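Local coordinates for protein frutapin (Artocarpus altilis, PDB 5M6O) that binds alpha-D-mannose and is probably a carbohydrate-recognising lectin of the jacalin-related family, at residues S59-T64 with G138-A143; G12-N17 with T92-V97. All coordinates share one frame; numbering follows the deposited sequence.

Interaction 1 of 2, residues S59-T64 with G138-A143; sequences SKLPYT and GDLLDA. With MAN (alpha-D-mannopyranose), chain E.
S59 and D139 bring the two loops together, their CA atoms 5.4 Å apart, where the chain ahead of strand 64-69 passes the turn that leads into strand 141-149. This turn carries part of the sugar-binding site of the jacalin-like beta-prism fold, and alpha-D-mannose sits on it. The hydroxyl of S59 ties the loops: OG donates to D139 O at 2.7 Å, reaching the carbonyl almost end-on (C=O...OG angle 161°). With OG anti to the backbone N of its own residue (chi1 177°), the same oxygen also accepts from L61 N at 3.1 Å, closing an ST turn, so one hydroxyl holds its own loop in shape while gripping the neighbour. Beside this polar link lies a small apolar patch. L61 CD1 meets L140 CD2 at 3.6 Å, the two leucine side chains meeting at a slant. The Y63 side chain runs at about a right angle to that of L140, its phenolic end reaching the same methyl, with OH 3.4 Å from L140 CD2. L61 CB lies over one face of the Y63 ring, toward its rim, and F87 of strand 77-87 touches both Y63 and L140. The far side of the turn serves the sugar. The main-chain N-H of D139 points nearly straight at the ring oxygen O5 (168°), and that of L140 donates to O6. D142, at a classic beta bulge with A143 opposite R136, spreads its carboxylate across two sugar hydroxyls: O6 donates to OD1, and mannose O4 donates to D142 OD2 at 2.5 Å.

Interaction 2 of 2, residues G12-N17 with T92-V97; sequences GGPGGN and TRTPVV. With MAN (alpha-D-mannopyranose), chain E.
T94 turns its OG1 between its backbone N and carbonyl carbon (chi1 52°) and its CG2 anti to the carbonyl carbon, presenting methyl and hydroxyl to P14 and G15. The methyl packs against the proline ring, T94 CG2 lying 3.7 Å from P14 CG, while T94 CB is equally near P14 CD; neither side chain runs parallel or square to the other. The hydroxyl works through water. One water donates to P95 O at 2.7 Å and accepts from T94 OG1 at 2.9 Å and from G15 N, bridging the loops where no direct hydrogen bond crosses. G13 N does approach P95 O, but at a poor angle. The backbones run close, with the CA atoms of G13 and P95 4.8 Å apart, and neither G13 nor G15 places a side chain between the main chain and its neighbours. G12, with phi 122°, and G16, with positive phi, also adopt backbone shapes that suit glycine. This glycine-rich loop, as in mannose-binding jacalin-related lectins, forms one wall of the mannose site. Its main chain reads the sugar directly: G16 N donates to mannose O3 at 2.9 Å in an almost straight bond (174°). The carbonyls of G15 and G16 in turn accept from the R136 guanidinium, which fixes the loop behind that N-H. In the beta-prism, 12-17 joins strand 6-12 to strand 17-20, the two outermost strands of one four-stranded sheet, and 92-97 rounds a corner into strand 95-104, an inner strand of another sheet between 77-87 and 109-114.

How the interactions relate
Interactions 1 and 2 have centres 12 Å apart on the same side of the chain's centre, and both touch the one mannose. Their segments alternate along the chain: 12-17, 59-64, 92-97, then 138-143. Segment 138-143 touches the other three, meeting those of interaction 2 through L141 O to V97 N and D142 O to G13 N, both probable hydrogen bonds, and so joins the two contacts. The loops gather at one end of the beta-prism, as is usual for the jacalin-type site: 12-17 joins two strands of one sheet and 138-143 runs into a third strand of it, 59-64 leads into the second sheet, and 92-97 enters the third. Segments far apart in sequence thus share one sugar.

Interaction 1 of 2, residues S59-T64 with G138-A143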
loop_
_atom_site.group_PDB
_atom_site.type_symbol
_atom_site.label_atom_id
_atom_site.label_comp_id
_atom_site.label_asym_id
_atom_site.label_seq_id
_atom_site.Cartn_x
_atom_site.Cartn_y
_atom_site.Cartn_z
ATOM N N SER A 59 -2.267 -31.886 8.956
ATOM C CA SER A 59 -1.511 -33.164 8.897
ATOM C C SER A 59 -2.229 -34.211 9.758
ATOM O O SER A 59 -2.475 -33.995 10.971
ATOM C CB SER A 59 -0.093 -33.045 9.428
ATOM O OG SER A 59 0.570 -34.315 9.423
ATOM N N LYS A 60 -2.488 -35.338 9.100
ATOM C CA LYS A 60 -2.842 -36.630 9.735
ATOM C C LYS A 60 -1.858 -37.220 10.764
ATOM O O LYS A 60 -2.267 -37.949 11.642
ATOM C CB LYS A 60 -3.011 -37.683 8.644
ATOM C CG LYS A 60 -4.223 -37.433 7.753
ATOM C CD LYS A 60 -5.368 -38.380 8.137
ATOM C CE LYS A 60 -6.642 -38.194 7.337
ATOM N NZ LYS A 60 -6.406 -37.888 5.903
ATOM N N LEU A 61 -0.575 -36.917 10.633
ATOM C CA LEU A 61 0.485 -37.445 11.514
ATOM C C LEU A 61 0.207 -37.063 12.989
ATOM O O LEU A 61 -0.225 -35.911 13.265
ATOM C CB LEU A 61 1.842 -36.838 11.114
ATOM C CG LEU A 61 2.362 -37.157 9.713
ATOM C CD1 LEU A 61 3.690 -36.461 9.460
ATOM C CD2 LEU A 61 2.485 -38.670 9.495
ATOM N N PRO A 62 0.495 -37.996 13.944
ATOM C CA PRO A 62 0.217 -37.809 15.412
ATOM C C PRO A 62 1.266 -36.924 16.138
ATOM O O PRO A 62 2.173 -37.436 16.845
ATOM C CB PRO A 62 0.270 -39.265 15.924
ATOM C CG PRO A 62 1.310 -39.945 15.027
ATOM C CD PRO A 62 1.204 -39.287 13.673
ATOM N N TYR A 63 1.154 -35.611 15.940
ATOM C CA TYR A 63 2.162 -34.660 16.341
ATOM C C TYR A 63 1.580 -33.864 17.499
ATOM O O TYR A 63 0.426 -33.990 17.779
ATOM C CB TYR A 63 2.444 -33.728 15.177
ATOM C CG TYR A 63 3.478 -34.148 14.174
ATOM C CD1 TYR A 63 3.888 -35.489 14.037
ATOM C CD2 TYR A 63 4.017 -33.193 13.313
ATOM C CE1 TYR A 63 4.858 -35.838 13.102
ATOM C CE2 TYR A 63 4.983 -33.538 12.374
ATOM C CZ TYR A 63 5.412 -34.843 12.275
ATOM O OH TYR A 63 6.380 -35.105 11.319
ATOM N N THR A 64 2.375 -33.011 18.116
ATOM C CA THR A 64 1.953 -32.215 19.194
ATOM C C THR A 64 1.257 -30.932 18.645
ATOM O O THR A 64 1.873 -30.106 17.964
ATOM C CB THR A 64 3.124 -31.876 20.104
ATOM O OG1 THR A 64 3.723 -33.109 20.515
ATOM C CG2 THR A 64 2.744 -31.009 21.350
ATOM N N GLY A 138 1.573 -31.306 2.316
ATOM C CA GLY A 138 1.254 -32.675 1.889
ATOM C C GLY A 138 0.873 -33.446 3.137
ATOM O O GLY A 138 -0.122 -33.153 3.783
ATOM N N ASP A 139 1.748 -34.365 3.577
ATOM C CA ASP A 139 1.771 -34.859 4.973
ATOM C C ASP A 139 2.293 -33.875 5.964
ATOM O O ASP A 139 2.007 -33.994 7.171
ATOM C CB ASP A 139 2.553 -36.196 5.111
ATOM C CG ASP A 139 1.970 -37.327 4.226
ATOM O OD1 ASP A 139 0.719 -37.428 4.079
ATOM O OD2 ASP A 139 2.772 -38.125 3.684
ATOM N N LEU A 140 3.103 -32.913 5.509
ATOM C CA LEU A 140 3.781 -31.928 6.359
ATOM C C LEU A 140 3.685 -30.551 5.711
ATOM O O LEU A 140 3.228 -30.464 4.554
ATOM C CB LEU A 140 5.328 -32.211 6.387
ATOM C CG LEU A 140 5.807 -33.525 7.055
ATOM C CD1 LEU A 140 7.297 -33.630 6.920
ATOM C CD2 LEU A 140 5.410 -33.501 8.511
ATOM N N LEU A 141 4.048 -29.496 6.457
ATOM C CA LEU A 141 4.170 -28.176 5.854
ATOM C C LEU A 141 5.439 -28.157 5.017
ATOM O O LEU A 141 6.563 -28.048 5.599
ATOM C CB LEU A 141 4.300 -27.165 6.961
ATOM C CG LEU A 141 4.336 -25.686 6.593
ATOM C CD1 LEU A 141 3.074 -25.385 5.879
ATOM C CD2 LEU A 141 4.494 -24.810 7.829
ATOM N N ASP A 142 5.329 -28.310 3.685
ATOM C CA ASP A 142 6.423 -28.208 2.781
ATOM C C ASP A 142 6.972 -26.787 2.634
ATOM O O ASP A 142 8.183 -26.589 2.444
ATOM C CB ASP A 142 6.004 -28.701 1.397
ATOM C CG ASP A 142 5.835 -30.148 1.336
ATOM O OD1 ASP A 142 4.752 -30.656 1.607
ATOM O OD2 ASP A 142 6.809 -30.841 0.955
ATOM N N ALA A 143 6.084 -25.777 2.625
ATOM C CA ALA A 143 6.537 -24.385 2.457
ATOM C C ALA A 143 5.654 -23.420 3.193
ATOM O O ALA A 143 4.467 -23.768 3.377
ATOM C CB ALA A 143 6.701 -23.955 0.982
HETATM C C1 MAN E . 3.759 -36.151 0.691
HETATM C C2 MAN E . 3.694 -35.437 -0.632
HETATM C C3 MAN E . 5.039 -34.766 -0.903
HETATM C C4 MAN E . 5.463 -33.907 0.308
HETATM C C5 MAN E . 5.418 -34.725 1.655
HETATM C C6 MAN E . 5.631 -33.781 2.838
HETATM O O1 MAN E . 4.799 -37.132 0.551
HETATM O O2 MAN E . 2.458 -34.657 -0.496
HETATM O O3 MAN E . 4.973 -34.069 -2.120
HETATM O O4 MAN E . 6.711 -33.239 0.138
HETATM O O5 MAN E . 4.114 -35.331 1.843
HETATM O O6 MAN E . 4.523 -32.839 2.956
#

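Interaction 2 of 2, residues G12-N17 with T92-V97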
loop_
_atom_site.group_PDB
_atom_site.type_symbol
_atom_site.label_atom_id
_atom_site.label_comp_id
_atom_site.label_asym_id
_atom_site.label_seq_id
_atom_site.Cartn_x
_atom_site.Cartn_y
_atom_site.Cartn_z
ATOM N N GLY A 12 10.987 -23.093 1.917
ATOM C CA GLY A 12 10.705 -24.506 1.845
ATOM C C GLY A 12 10.761 -25.021 0.458
ATOM O O GLY A 12 11.267 -24.345 -0.431
ATOM N N GLY A 13 10.133 -26.150 0.235
ATOM C CA GLY A 13 10.248 -26.835 -1.051
ATOM C C GLY A 13 9.019 -26.987 -1.812
ATOM O O GLY A 13 8.002 -26.490 -1.433
ATOM N N PRO A 14 9.091 -27.650 -2.960
ATOM C CA PRO A 14 8.053 -27.735 -3.945
ATOM C C PRO A 14 7.137 -28.871 -3.817
ATOM O O PRO A 14 6.303 -29.062 -4.703
ATOM C CB PRO A 14 8.854 -27.916 -5.253
ATOM C CG PRO A 14 10.017 -28.664 -4.854
ATOM C CD PRO A 14 10.407 -28.098 -3.508
ATOM N N GLY A 15 7.258 -29.652 -2.734
ATOM C CA GLY A 15 6.379 -30.750 -2.463
ATOM C C GLY A 15 4.990 -30.334 -1.946
ATOM O O GLY A 15 4.675 -29.191 -1.706
ATOM N N GLY A 16 4.182 -31.323 -1.721
ATOM C CA GLY A 16 2.849 -31.140 -1.232
ATOM C C GLY A 16 1.993 -30.374 -2.225
ATOM O O GLY A 16 2.252 -30.373 -3.416
ATOM N N ASN A 17 0.916 -29.807 -1.720
ATOM C CA ASN A 17 -0.084 -29.065 -2.512
ATOM C C ASN A 17 -0.195 -27.648 -2.003
ATOM O O ASN A 17 -0.292 -27.436 -0.771
ATOM C CB ASN A 17 -1.397 -29.767 -2.378
ATOM C CG ASN A 17 -1.414 -31.108 -3.115
ATOM O OD1 ASN A 17 -1.243 -31.118 -4.314
ATOM N ND2 ASN A 17 -1.677 -32.189 -2.421
ATOM N N THR A 92 11.924 -36.937 1.373
ATOM C CA THR A 92 13.322 -37.245 1.089
ATOM C C THR A 92 13.902 -36.398 -0.004
ATOM O O THR A 92 15.146 -36.150 -0.011
ATOM C CB THR A 92 13.459 -38.701 0.712
ATOM O OG1 THR A 92 12.935 -39.469 1.819
ATOM C CG2 THR A 92 14.929 -39.023 0.483
ATOM N N ARG A 93 13.030 -35.965 -0.932
ATOM C CA ARG A 93 13.557 -35.257 -2.056
ATOM C C ARG A 93 13.669 -33.803 -1.897
ATOM O O ARG A 93 14.622 -33.242 -2.424
ATOM C CB ARG A 93 12.764 -35.516 -3.307
ATOM C CG ARG A 93 12.799 -36.935 -3.723
ATOM C CD ARG A 93 12.119 -37.059 -5.083
ATOM N NE ARG A 93 12.528 -38.348 -5.591
ATOM C CZ ARG A 93 13.392 -38.544 -6.575
ATOM N NH1 ARG A 93 13.865 -37.550 -7.279
ATOM N NH2 ARG A 93 13.706 -39.779 -6.864
ATOM N N THR A 94 12.679 -33.176 -1.217
ATOM C CA THR A 94 12.562 -31.784 -1.186
ATOM C C THR A 94 12.479 -31.358 0.279
ATOM O O THR A 94 12.064 -32.227 1.107
ATOM C CB THR A 94 11.336 -31.369 -2.048
ATOM O OG1 THR A 94 10.167 -32.093 -1.643
ATOM C CG2 THR A 94 11.674 -31.705 -3.518
ATOM N N PRO A 95 12.992 -30.124 0.585
ATOM C CA PRO A 95 12.950 -29.561 1.909
ATOM C C PRO A 95 11.515 -29.264 2.338
ATOM O O PRO A 95 10.738 -28.887 1.477
ATOM C CB PRO A 95 13.753 -28.222 1.795
ATOM C CG PRO A 95 14.086 -28.101 0.377
ATOM C CD PRO A 95 14.055 -29.462 -0.181
ATOM N N VAL A 96 11.246 -29.374 3.629
ATOM C CA VAL A 96 9.940 -29.096 4.293
ATOM C C VAL A 96 10.309 -28.147 5.374
ATOM O O VAL A 96 11.484 -27.898 5.668
ATOM C CB VAL A 96 9.255 -30.379 4.871
ATOM C CG1 VAL A 96 8.960 -31.323 3.696
ATOM C CG2 VAL A 96 10.064 -31.043 5.996
ATOM N N VAL A 97 9.285 -27.569 5.992
ATOM C CA VAL A 97 9.520 -26.613 7.091
ATOM C C VAL A 97 9.714 -27.510 8.339
ATOM O O VAL A 97 8.797 -28.241 8.727
ATOM C CB VAL A 97 8.335 -25.692 7.262
ATOM C CG1 VAL A 97 8.423 -24.843 8.590
ATOM C CG2 VAL A 97 8.186 -24.878 6.013
HETATM C C1 MAN E . 3.759 -36.151 0.691
HETATM C C2 MAN E . 3.694 -35.437 -0.632
HETATM C C3 MAN E . 5.039 -34.766 -0.903
HETATM C C4 MAN E . 5.463 -33.907 0.308
HETATM C C5 MAN E . 5.418 -34.725 1.655
HETATM C C6 MAN E . 5.631 -33.781 2.838
HETATM O O1 MAN E . 4.799 -37.132 0.551
HETATM O O2 MAN E . 2.458 -34.657 -0.496
HETATM O O3 MAN E . 4.973 -34.069 -2.120
HETATM O O4 MAN E . 6.711 -33.239 0.138
HETATM O O5 MAN E . 4.114 -35.331 1.843
HETATM O O6 MAN E . 4.523 -32.839 2.956
HETATM O O HOH W 1 8.891 -30.078 -0.053
#